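PDB 6SQ8: fatty acid CoA ligase from Marinactinospora thermotolerans, which belongs to the AMP-binding enzymes of the ANL superfamily, pairing a large N-terminal domain with a small C-terminal one, and here holds adenosine monophosphate. Local coordinates for residues Val407-Arg410 and Arg411-Val415; Asp462-Gly465 and Asp466-Pro470. All coordinates share one frame; numbering follows the deposited sequence.

The two contacts lie side by side, their centres about 9 Å apart, where two helices of the C-terminal region pack together. Contact 1 forms the start of helix 409-418 and contact 2 the end of helix 453-463 with the turn that follows. Leu464 CD1 of contact 2 rests 3.7 Å from Val412 CA of contact 1, and His468 CD2 lies 3.7 Å from Val407 CG1; both are packing contacts. The ligand side belongs to contact 1 alone: Arg410 reaches the bound adenosine monophosphate, and its side chain is about 9 Å from 1-ethanoyl-9H-pyrido[3,4-b]indole-3-carboxylic acid. Contact 2 lies on the surface, farther from the centre of the chain.

Contact 1 (Val407-Arg410 and Arg411-Val415); sequences VYSR and RVEHV. With AMP (adenosine monophosphate), chain G.
Arg410 and His414 stand one turn apart in the first turns of helix 409-418, and the imidazole lies across the backbone carbonyl of the arginine. One ring face is turned to Arg410 O, which sits 3.1 Å above the ring plane of His414 and toward its rim. Arg410 O also accepts the helical bond from His414 N at 2.9 Å, with an N-H...O angle of 159°. His414 CG is set beside its own backbone N (chi1 -69°), a torsion that brings the ring back over the preceding turn. Glu413 uses the neighbouring carbonyl: its N donates to Ser409 O at 3.1 Å, while its CG passes close to that oxygen. The carboxylate runs beside the Arg410 chain, Glu413 OE1 3.8 Å from Arg410 CG. Its plane is nearly parallel to that of the guanidinium, yet Glu413 OE1 and Arg410 NE remain 5.4 Å apart and form no salt bridge; Lys489 is the charged partner of Glu413. At the N-cap, Tyr408 O receives only weak bonds from Arg411 N and Val412 N. The side chain of Arg411 bends back toward the tyrosine, bringing NH1 to the edge of the ring, 3.6 Å from Tyr408 CD2. With the guanidinium and ring planes 49° apart, this approach is no stack. Val407 CG1 and Val412 CG2 add an apolar contact nearby. Arg410 stretches away from the helix, bent at chi3, and its NH2 donates a hydrogen bond of 2.7 Å to O2' of adenosine monophosphate, at the edge of the guanidinium. Asp380, which also bonds the nucleotide, makes a long, weak ion pair with this arginine. The chemistry thus divides the residue: its carbonyl is engaged within the helix, whereas its cationic end binds the ribose.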
loop_
_atom_site.group_PDB
_atom_site.type_symbol
_atom_site.label_atom_id
_atom_site.label_comp_id
_atom_site.label_asym_id
_atom_site.label_seq_id
_atom_site.Cartn_x
_atom_site.Cartn_y
_atom_site.Cartn_z
ATOM N N VAL A 407 3.132 24.081 -11.368
ATOM C CA VAL A 407 2.389 24.218 -10.135
ATOM C C VAL A 407 2.155 22.813 -9.582
ATOM O O VAL A 407 1.462 22.001 -10.191
ATOM C CB VAL A 407 1.064 24.964 -10.380
ATOM C CG1 VAL A 407 0.059 24.763 -9.253
ATOM C CG2 VAL A 407 1.305 26.448 -10.609
ATOM N N TYR A 408 2.747 22.519 -8.427
ATOM C CA TYR A 408 2.626 21.181 -7.855
ATOM C C TYR A 408 1.375 21.159 -6.991
ATOM O O TYR A 408 1.259 21.927 -6.043
ATOM C CB TYR A 408 3.892 20.805 -7.097
ATOM C CG TYR A 408 5.116 20.810 -7.980
ATOM C CD1 TYR A 408 5.263 19.887 -9.000
ATOM C CD2 TYR A 408 6.086 21.796 -7.850
ATOM C CE1 TYR A 408 6.361 19.918 -9.849
ATOM C CE2 TYR A 408 7.192 21.833 -8.679
ATOM C CZ TYR A 408 7.333 20.891 -9.683
ATOM O OH TYR A 408 8.429 20.940 -10.485
ATOM N N SER A 409 0.421 20.313 -7.366
ATOM C CA SER A 409 -0.883 20.326 -6.731
ATOM C C SER A 409 -0.786 20.036 -5.223
ATOM O O SER A 409 -1.592 20.551 -4.476
ATOM C CB SER A 409 -1.829 19.386 -7.406
ATOM O OG SER A 409 -1.226 18.119 -7.557
ATOM N N ARG A 410 0.187 19.229 -4.782
ATOM C CA ARG A 410 0.261 18.868 -3.360
ATOM C C ARG A 410 0.692 20.085 -2.528
ATOM O O ARG A 410 0.227 20.248 -1.415
ATOM C CB ARG A 410 1.156 17.646 -3.116
ATOM C CG ARG A 410 0.490 16.341 -3.520
ATOM C CD ARG A 410 1.119 15.087 -2.941
ATOM N NE ARG A 410 1.054 13.979 -3.900
ATOM C CZ ARG A 410 1.772 12.870 -3.813
ATOM N NH1 ARG A 410 2.524 12.668 -2.746
ATOM N NH2 ARG A 410 1.742 11.967 -4.770
ATOM N N ARG A 411 1.542 20.952 -3.081
ATOM C CA ARG A 411 1.952 22.166 -2.390
ATOM C C ARG A 411 0.716 23.043 -2.145
ATOM O O ARG A 411 0.594 23.635 -1.078
ATOM C CB ARG A 411 3.034 22.954 -3.150
ATOM C CG ARG A 411 4.405 22.290 -3.194
ATOM C CD ARG A 411 5.671 23.105 -2.907
ATOM N NE ARG A 411 5.689 24.508 -3.321
ATOM C CZ ARG A 411 6.247 24.993 -4.437
ATOM N NH1 ARG A 411 6.901 24.201 -5.276
ATOM N NH2 ARG A 411 6.187 26.292 -4.691
ATOM N N VAL A 412 -0.217 23.107 -3.113
ATOM C CA VAL A 412 -1.412 23.932 -2.994
ATOM C C VAL A 412 -2.364 23.335 -1.945
ATOM O O VAL A 412 -2.986 24.075 -1.167
ATOM C CB VAL A 412 -2.109 24.120 -4.357
ATOM C CG1 VAL A 412 -3.362 24.998 -4.258
ATOM C CG2 VAL A 412 -1.153 24.719 -5.367
ATOM N N GLU A 413 -2.480 22.001 -1.925
ATOM C CA GLU A 413 -3.327 21.275 -0.968
ATOM C C GLU A 413 -2.817 21.474 0.468
ATOM O O GLU A 413 -3.618 21.663 1.382
ATOM C CB GLU A 413 -3.362 19.784 -1.311
ATOM C CG GLU A 413 -4.098 19.470 -2.607
ATOM C CD GLU A 413 -3.800 18.112 -3.234
ATOM O OE1 GLU A 413 -3.067 17.296 -2.604
ATOM O OE2 GLU A 413 -4.289 17.890 -4.363
ATOM N N HIS A 414 -1.491 21.408 0.654
ATOM C CA HIS A 414 -0.861 21.575 1.974
ATOM C C HIS A 414 -1.295 22.921 2.581
ATOM O O HIS A 414 -1.699 22.984 3.748
ATOM C CB HIS A 414 0.674 21.427 1.897
ATOM C CG HIS A 414 1.159 20.046 1.594
ATOM N ND1 HIS A 414 2.473 19.787 1.161
ATOM C CD2 HIS A 414 0.524 18.841 1.631
ATOM C CE1 HIS A 414 2.628 18.484 0.973
ATOM N NE2 HIS A 414 1.436 17.874 1.254
ATOM N N VAL A 415 -1.235 23.983 1.766
ATOM C CA VAL A 415 -1.593 25.340 2.202
ATOM C C VAL A 415 -3.087 25.423 2.542
ATOM O O VAL A 415 -3.458 25.949 3.573
ATOM C CB VAL A 415 -1.197 26.392 1.147
ATOM C CG1 VAL A 415 -1.746 27.748 1.508
ATOM C CG2 VAL A 415 0.303 26.508 0.961
HETATM P P AMP G . 0.648 2.753 -6.699
HETATM O O1P AMP G . 1.486 1.639 -6.143
HETATM O O2P AMP G . 1.035 3.200 -8.116
HETATM O O3P AMP G . -0.825 2.458 -6.511
HETATM O "O5'" AMP G . 0.973 3.997 -5.679
HETATM C "C5'" AMP G . 2.193 4.763 -5.622
HETATM C "C4'" AMP G . 1.939 6.250 -5.389
HETATM O "O4'" AMP G . 1.197 6.511 -4.207
HETATM C "C3'" AMP G . 3.220 7.008 -5.185
HETATM O "O3'" AMP G . 3.596 7.445 -6.460
HETATM C "C2'" AMP G . 2.922 8.154 -4.221
HETATM O "O2'" AMP G . 2.621 9.447 -4.795
HETATM C "C1'" AMP G . 1.704 7.638 -3.473
HETATM N N9 AMP G . 2.117 7.269 -2.094
HETATM C C8 AMP G . 2.266 6.029 -1.570
HETATM N N7 AMP G . 2.662 6.106 -0.271
HETATM C C5 AMP G . 2.774 7.418 0.039
HETATM C C6 AMP G . 3.157 8.214 1.231
HETATM N N6 AMP G . 3.490 7.623 2.384
HETATM N N1 AMP G . 3.139 9.555 1.117
HETATM C C2 AMP G . 2.794 10.170 -0.050
HETATM N N3 AMP G . 2.442 9.520 -1.182
HETATM C C4 AMP G . 2.412 8.174 -1.179
#

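Contact 2 (Asp462-Gly465 and Asp466-Pro470); sequences DHLG and DLHVP
Leu464 and His468 pack against each other round Gly465, the residue at which the chain departs from helical geometry after helix 453-463 in the small C-terminal domain of this ANL-family protein. Gly465 has a phi of 120°, a backbone conformation that suits glycine, and there the chain swings out of the helix and into a new turn. The next three residues again have helical backbone angles without regular helical bonding. Gly465 O faces into this turn and receives a weak hydrogen bond from His468 N at 3.5 Å. A further bond runs from Val469 N to Asp466 O at 3.3 Å, one residue along. The two bonds, one of them weak, lie within a compact bend over residues 465-469 in which His468 comes back beside Leu464. A chi2 of 79° turns one face of the His468 ring to the leucine. Leu464 CB comes over that face in a CH-pi contact, 3.9 Å from the centroid of the His468 ring and 28° off the ring normal. The two side chains cross at about a right angle. Leu464 CB also lies 3.6 Å from His468 CB, and CD1 adds a looser contact with the same methylene. Beyond the pair, Leu464 packs on Val415 of helix 409-418, and His468 on Val460 of helix 453-463. On the more exposed flank of the turn, Asp466 OD1 forms a salt bridge with Arg461 NH1, which ties the bend to the helix it has just left. The carbonyl of Gly465 is bordered on two sides by side chains: Gly465 O lies near the plane of the His468 ring, at its edge, and 3.5 Å from the methyl carbon Val469 CG2.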
loop_
_atom_site.group_PDB
_atom_site.type_symbol
_atom_site.label_atom_id
_atom_site.label_comp_id
_atom_site.label_asym_id
_atom_site.label_seq_id
_atom_site.Cartn_x
_atom_site.Cartn_y
_atom_site.Cartn_z
ATOM N N ASP A 462 -0.637 34.144 -0.540
ATOM C CA ASP A 462 0.403 34.685 0.362
ATOM C C ASP A 462 1.610 33.734 0.408
ATOM O O ASP A 462 2.750 34.195 0.419
ATOM C CB ASP A 462 -0.116 34.965 1.780
ATOM C CG ASP A 462 0.890 35.711 2.668
ATOM O OD1 ASP A 462 1.675 36.516 2.114
ATOM O OD2 ASP A 462 0.906 35.488 3.922
ATOM N N HIS A 463 1.345 32.421 0.425
ATOM C CA HIS A 463 2.348 31.405 0.681
ATOM C C HIS A 463 3.041 30.986 -0.619
ATOM O O HIS A 463 4.245 30.809 -0.623
ATOM C CB HIS A 463 1.731 30.197 1.414
ATOM C CG HIS A 463 1.577 30.406 2.884
ATOM N ND1 HIS A 463 0.452 30.981 3.430
ATOM C CD2 HIS A 463 2.389 30.125 3.921
ATOM C CE1 HIS A 463 0.573 31.046 4.738
ATOM N NE2 HIS A 463 1.747 30.523 5.066
ATOM N N LEU A 464 2.272 30.796 -1.695
ATOM C CA LEU A 464 2.801 30.252 -2.952
ATOM C C LEU A 464 2.945 31.298 -4.067
ATOM O O LEU A 464 3.910 31.258 -4.816
ATOM C CB LEU A 464 1.932 29.071 -3.384
ATOM C CG LEU A 464 1.905 27.923 -2.378
ATOM C CD1 LEU A 464 1.009 26.778 -2.843
ATOM C CD2 LEU A 464 3.313 27.424 -2.121
ATOM N N GLY A 465 2.003 32.227 -4.198
ATOM C CA GLY A 465 2.090 33.244 -5.255
ATOM C C GLY A 465 0.892 33.165 -6.167
ATOM O O GLY A 465 0.060 32.325 -5.933
ATOM N N ASP A 466 0.808 34.065 -7.157
ATOM C CA ASP A 466 -0.401 34.251 -7.960
ATOM C C ASP A 466 -0.750 32.994 -8.769
ATOM O O ASP A 466 -1.910 32.671 -8.890
ATOM C CB ASP A 466 -0.280 35.444 -8.910
ATOM C CG ASP A 466 -0.365 36.831 -8.270
ATOM O OD1 ASP A 466 -1.302 37.058 -7.450
ATOM O OD2 ASP A 466 0.508 37.688 -8.635
ATOM N N LEU A 467 0.246 32.311 -9.339
ATOM C CA LEU A 467 -0.002 31.242 -10.289
ATOM C C LEU A 467 -0.682 30.051 -9.617
ATOM O O LEU A 467 -1.451 29.327 -10.274
ATOM C CB LEU A 467 1.322 30.779 -10.889
ATOM C CG LEU A 467 2.012 31.731 -11.866
ATOM C CD1 LEU A 467 3.281 31.093 -12.408
ATOM C CD2 LEU A 467 1.104 32.080 -13.027
ATOM N N HIS A 468 -0.390 29.857 -8.323
ATOM C CA HIS A 468 -0.883 28.702 -7.558
ATOM C C HIS A 468 -2.327 28.856 -7.087
ATOM O O HIS A 468 -2.914 27.889 -6.642
ATOM C CB HIS A 468 0.016 28.446 -6.345
ATOM C CG HIS A 468 1.394 28.044 -6.745
ATOM N ND1 HIS A 468 2.330 28.976 -7.166
ATOM C CD2 HIS A 468 1.985 26.836 -6.799
ATOM C CE1 HIS A 468 3.453 28.355 -7.439
ATOM N NE2 HIS A 468 3.252 27.042 -7.235
ATOM N N VAL A 469 -2.867 30.073 -7.152
ATOM C CA VAL A 469 -4.174 30.362 -6.594
ATOM C C VAL A 469 -5.241 29.662 -7.425
ATOM O O VAL A 469 -5.305 29.824 -8.643
ATOM C CB VAL A 469 -4.461 31.872 -6.475
ATOM C CG1 VAL A 469 -5.851 32.113 -5.915
ATOM C CG2 VAL A 469 -3.426 32.592 -5.614
ATOM N N PRO A 470 -6.115 28.857 -6.781
ATOM C CA PRO A 470 -7.234 28.238 -7.477
ATOM C C PRO A 470 -8.280 29.277 -7.894
ATOM O O PRO A 470 -8.723 30.043 -7.062
ATOM C CB PRO A 470 -7.867 27.245 -6.493
ATOM C CG PRO A 470 -7.082 27.372 -5.205
ATOM C CD PRO A 470 -6.058 28.480 -5.368
#